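Local coordinates for lasso peptide isopeptidase AtxE2 (Asticcacaulis excentricus, PDB 5TXE), which hydrolyses the isopeptide bond of the lasso peptides astexin-2 and astexin-3, opening the threaded substrates into linear peptides, at residues A[494-499]-A[533-538]. The protein carries 1 engineered substitution. Residues are numbered along the deposited sequence; the frame is centred on the assembly and turned at random.
Sequences RNRWNI and VHFGLI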
ATOM      1  N   ARG A 494     -23.257  -7.205  -0.468  1.00 39.06           N
ATOM      2  CA  ARG A 494     -23.553  -6.988   0.954  1.00 41.12           C
ATOM      3  C   ARG A 494     -22.483  -6.131   1.610  1.00 33.22           C
ATOM      4  O   ARG A 494     -22.802  -5.156   2.242  1.00 28.73           O
ATOM      5  CB  ARG A 494     -23.758  -8.343   1.704  1.00 52.31           C
ATOM      6  CG  ARG A 494     -25.160  -8.972   1.488  1.00 72.37           C
ATOM      7  CD  ARG A 494     -25.316 -10.457   1.954  1.00 85.66           C
ATOM      8  NE  ARG A 494     -25.171 -10.518   3.422  1.00100.87           N
ATOM      9  CZ  ARG A 494     -25.749 -11.403   4.242  1.00 98.40           C
ATOM     10  NH1 ARG A 494     -26.550 -12.361   3.795  1.00 97.75           N
ATOM     11  NH2 ARG A 494     -25.522 -11.311   5.543  1.00 98.72           N
ATOM     12  N   ASN A 495     -21.193  -6.440   1.404  1.00 31.54           N
ATOM     13  CA  ASN A 495     -20.178  -5.622   2.035  1.00 30.06           C
ATOM     14  C   ASN A 495     -20.075  -4.206   1.455  1.00 30.43           C
ATOM     15  O   ASN A 495     -19.751  -3.270   2.176  1.00 30.36           O
ATOM     16  CB  ASN A 495     -18.798  -6.291   2.038  1.00 33.46           C
ATOM     17  CG  ASN A 495     -17.842  -5.613   3.034  1.00 34.09           C
ATOM     18  OD1 ASN A 495     -18.232  -5.303   4.163  1.00 36.67           O
ATOM     19  ND2 ASN A 495     -16.626  -5.363   2.614  1.00 33.44           N
ATOM     20  N   ARG A 496     -20.364  -4.034   0.175  1.00 26.93           N
ATOM     21  CA  ARG A 496     -20.300  -2.730  -0.365  1.00 28.41           C
ATOM     22  C   ARG A 496     -21.330  -1.873   0.262  1.00 27.72           C
ATOM     23  O   ARG A 496     -21.092  -0.669   0.488  1.00 29.01           O
ATOM     24  CB  ARG A 496     -20.563  -2.754  -1.869  1.00 33.78           C
ATOM     25  CG  ARG A 496     -19.673  -1.835  -2.632  1.00 36.95           C
ATOM     26  CD  ARG A 496     -18.371  -2.593  -2.680  1.00 37.55           C
ATOM     27  NE  ARG A 496     -17.271  -1.799  -2.385  1.00 37.09           N
ATOM     28  CZ  ARG A 496     -16.034  -2.249  -2.353  1.00 36.67           C
ATOM     29  NH1 ARG A 496     -15.761  -3.506  -2.610  1.00 38.09           N
ATOM     30  NH2 ARG A 496     -15.067  -1.403  -2.101  1.00 39.52           N
ATOM     31  N   TRP A 497     -22.522  -2.444   0.520  1.00 30.84           N
ATOM     32  CA  TRP A 497     -23.543  -1.679   1.298  1.00 31.81           C
ATOM     33  C   TRP A 497     -23.083  -1.338   2.719  1.00 29.68           C
ATOM     34  O   TRP A 497     -23.356  -0.274   3.230  1.00 33.17           O
ATOM     35  CB  TRP A 497     -24.842  -2.444   1.394  1.00 34.22           C
ATOM     36  CG  TRP A 497     -25.696  -2.347   0.208  1.00 31.58           C
ATOM     37  CD1 TRP A 497     -26.011  -3.354  -0.712  1.00 32.06           C
ATOM     38  CD2 TRP A 497     -26.432  -1.205  -0.173  1.00 31.24           C
ATOM     39  NE1 TRP A 497     -26.896  -2.856  -1.639  1.00 34.32           N
ATOM     40  CE2 TRP A 497     -27.164  -1.541  -1.326  1.00 32.38           C
ATOM     41  CE3 TRP A 497     -26.536   0.084   0.347  1.00 32.99           C
ATOM     42  CZ2 TRP A 497     -27.971  -0.638  -1.961  1.00 34.06           C
ATOM     43  CZ3 TRP A 497     -27.350   0.977  -0.285  1.00 33.02           C
ATOM     44  CH2 TRP A 497     -28.058   0.621  -1.426  1.00 30.63           C
ATOM     45  N   ASN A 498     -22.410  -2.261   3.382  1.00 30.94           N
ATOM     46  CA  ASN A 498     -21.885  -1.964   4.738  1.00 31.41           C
ATOM     47  C   ASN A 498     -20.897  -0.801   4.684  1.00 32.81           C
ATOM     48  O   ASN A 498     -20.851   0.085   5.585  1.00 30.67           O
ATOM     49  CB  ASN A 498     -21.172  -3.204   5.292  1.00 32.64           C
ATOM     50  CG  ASN A 498     -20.449  -2.945   6.640  1.00 39.46           C
ATOM     51  OD1 ASN A 498     -21.016  -2.374   7.590  1.00 41.09           O
ATOM     52  ND2 ASN A 498     -19.179  -3.388   6.717  1.00 40.00           N
ATOM     53  N   ILE A 499     -20.059  -0.807   3.646  1.00 30.15           N
ATOM     54  CA  ILE A 499     -19.159   0.330   3.458  1.00 30.59           C
ATOM     55  C   ILE A 499     -19.903   1.638   3.220  1.00 27.96           C
ATOM     56  O   ILE A 499     -19.615   2.676   3.835  1.00 26.68           O
ATOM     57  CB  ILE A 499     -18.119   0.036   2.356  1.00 29.72           C
ATOM     58  CG1 ILE A 499     -17.184  -1.039   2.874  1.00 28.91           C
ATOM     59  CG2 ILE A 499     -17.310   1.301   2.044  1.00 30.10           C
ATOM     60  CD1 ILE A 499     -16.455  -1.775   1.790  1.00 34.76           C
ATOM     61  N   VAL A 533     -16.658   4.228  -4.860  1.00 24.16           N
ATOM     62  CA  VAL A 533     -17.150   5.394  -5.545  1.00 26.06           C
ATOM     63  C   VAL A 533     -18.210   5.047  -6.547  1.00 24.91           C
ATOM     64  O   VAL A 533     -19.206   5.751  -6.652  1.00 23.35           O
ATOM     65  CB  VAL A 533     -16.071   6.111  -6.310  1.00 27.81           C
ATOM     66  CG1 VAL A 533     -16.656   7.247  -7.127  1.00 25.90           C
ATOM     67  CG2 VAL A 533     -15.035   6.663  -5.332  1.00 30.47           C
ATOM     68  N   HIS A 534     -18.008   3.974  -7.291  1.00 26.06           N
ATOM     69  CA  HIS A 534     -18.933   3.651  -8.394  1.00 29.15           C
ATOM     70  C   HIS A 534     -20.257   3.243  -7.774  1.00 25.45           C
ATOM     71  O   HIS A 534     -21.312   3.709  -8.174  1.00 24.85           O
ATOM     72  CB  HIS A 534     -18.394   2.546  -9.342  1.00 27.43           C
ATOM     73  CG  HIS A 534     -17.023   2.825  -9.879  1.00 33.29           C
ATOM     74  ND1 HIS A 534     -16.091   1.830 -10.107  1.00 35.29           N
ATOM     75  CD2 HIS A 534     -16.399   3.997 -10.143  1.00 32.08           C
ATOM     76  CE1 HIS A 534     -14.978   2.385 -10.533  1.00 34.64           C
ATOM     77  NE2 HIS A 534     -15.137   3.696 -10.551  1.00 31.50           N
ATOM     78  N   PHE A 535     -20.153   2.364  -6.804  1.00 23.09           N
ATOM     79  CA  PHE A 535     -21.332   1.912  -6.013  1.00 24.52           C
ATOM     80  C   PHE A 535     -22.054   3.072  -5.363  1.00 23.62           C
ATOM     81  O   PHE A 535     -23.272   3.151  -5.371  1.00 25.60           O
ATOM     82  CB  PHE A 535     -20.887   0.913  -4.919  1.00 23.83           C
ATOM     83  CG  PHE A 535     -22.015   0.154  -4.288  1.00 25.51           C
ATOM     84  CD1 PHE A 535     -22.525  -0.969  -4.904  1.00 24.72           C
ATOM     85  CD2 PHE A 535     -22.629   0.627  -3.138  1.00 26.50           C
ATOM     86  CE1 PHE A 535     -23.573  -1.670  -4.343  1.00 27.50           C
ATOM     87  CE2 PHE A 535     -23.662  -0.075  -2.534  1.00 29.67           C
ATOM     88  CZ  PHE A 535     -24.138  -1.227  -3.148  1.00 28.44           C
ATOM     89  N   GLY A 536     -21.293   3.985  -4.812  1.00 24.48           N
ATOM     90  CA  GLY A 536     -21.855   5.107  -4.079  1.00 24.97           C
ATOM     91  C   GLY A 536     -22.621   6.062  -4.932  1.00 28.85           C
ATOM     92  O   GLY A 536     -23.644   6.645  -4.473  1.00 28.25           O
ATOM     93  N   LEU A 537     -22.155   6.280  -6.158  1.00 26.82           N
ATOM     94  CA  LEU A 537     -22.793   7.302  -7.008  1.00 26.53           C
ATOM     95  C   LEU A 537     -24.086   6.743  -7.581  1.00 26.57           C
ATOM     96  O   LEU A 537     -24.946   7.459  -7.991  1.00 26.54           O
ATOM     97  CB  LEU A 537     -21.883   7.734  -8.139  1.00 26.13           C
ATOM     98  CG  LEU A 537     -20.609   8.425  -7.743  1.00 29.89           C
ATOM     99  CD1 LEU A 537     -19.882   8.951  -8.969  1.00 30.64           C
ATOM    100  CD2 LEU A 537     -20.848   9.554  -6.786  1.00 31.85           C
ATOM    101  N   ILE A 538     -24.197   5.438  -7.629  1.00 30.39           N
ATOM    102  CA  ILE A 538     -25.392   4.823  -8.172  1.00 30.90           C
ATOM    103  C   ILE A 538     -26.420   4.559  -7.095  1.00 32.64           C
ATOM    104  O   ILE A 538     -27.595   4.657  -7.356  1.00 29.97           O
ATOM    105  CB  ILE A 538     -25.045   3.509  -8.878  1.00 28.81           C
ATOM    106  CG1 ILE A 538     -24.351   3.839 -10.216  1.00 29.65           C
ATOM    107  CG2 ILE A 538     -26.268   2.625  -9.133  1.00 28.23           C
ATOM    108  CD1 ILE A 538     -23.548   2.677 -10.708  1.00 29.93           C
TER
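Phe535 reaches from helix 528-539 into the angle between Arg496 and Trp497, neighbours on helix 494-512, and meets each with a different part of its ring. Its CG stands anti to the backbone N (chi1 -166°), which carries the phenyl group across to the other helix. Over one face lies the aliphatic start of Arg496: CG of Arg496 is 3.5 Å from CG of Phe535 and makes a CH-pi contact 3.8 Å from the ring centroid. The CZ edge of the phenyl ring points at the face of the five-membered ring of Trp497 in a T-shaped stack, the planes 88° apart, with Phe535 CZ 3.5 Å from both NE1 and CE2 of Trp497. Tryptophan suits its place because the broad indole face gives that edge a flat surface to rest on. A flat, wholly apolar ring suits position 535 because it can offer a face to methylenes and an edge to an indole at once. Both helices belong to the alpha/beta-hydrolase domain of this prolyl oligopeptidase relative, and helix 528-539 follows directly on the nucleophile position, Ala527 in this engineered variant. Arginine fits beside the phenyl ring by dividing its chain: bends at chi2 (77°) and chi3 lead the guanidinium away, so that NH2 forms a salt bridge with Asp528 and a hydrogen bond with Thr532. The Arg496 side chain lies about 7 Å from that of Tyr438, which stabilises the alkoxide intermediate. An alanine in place of Phe535 would probably leave the indole face without its edge-on partner and the Arg496 methylenes without the ring they lie against.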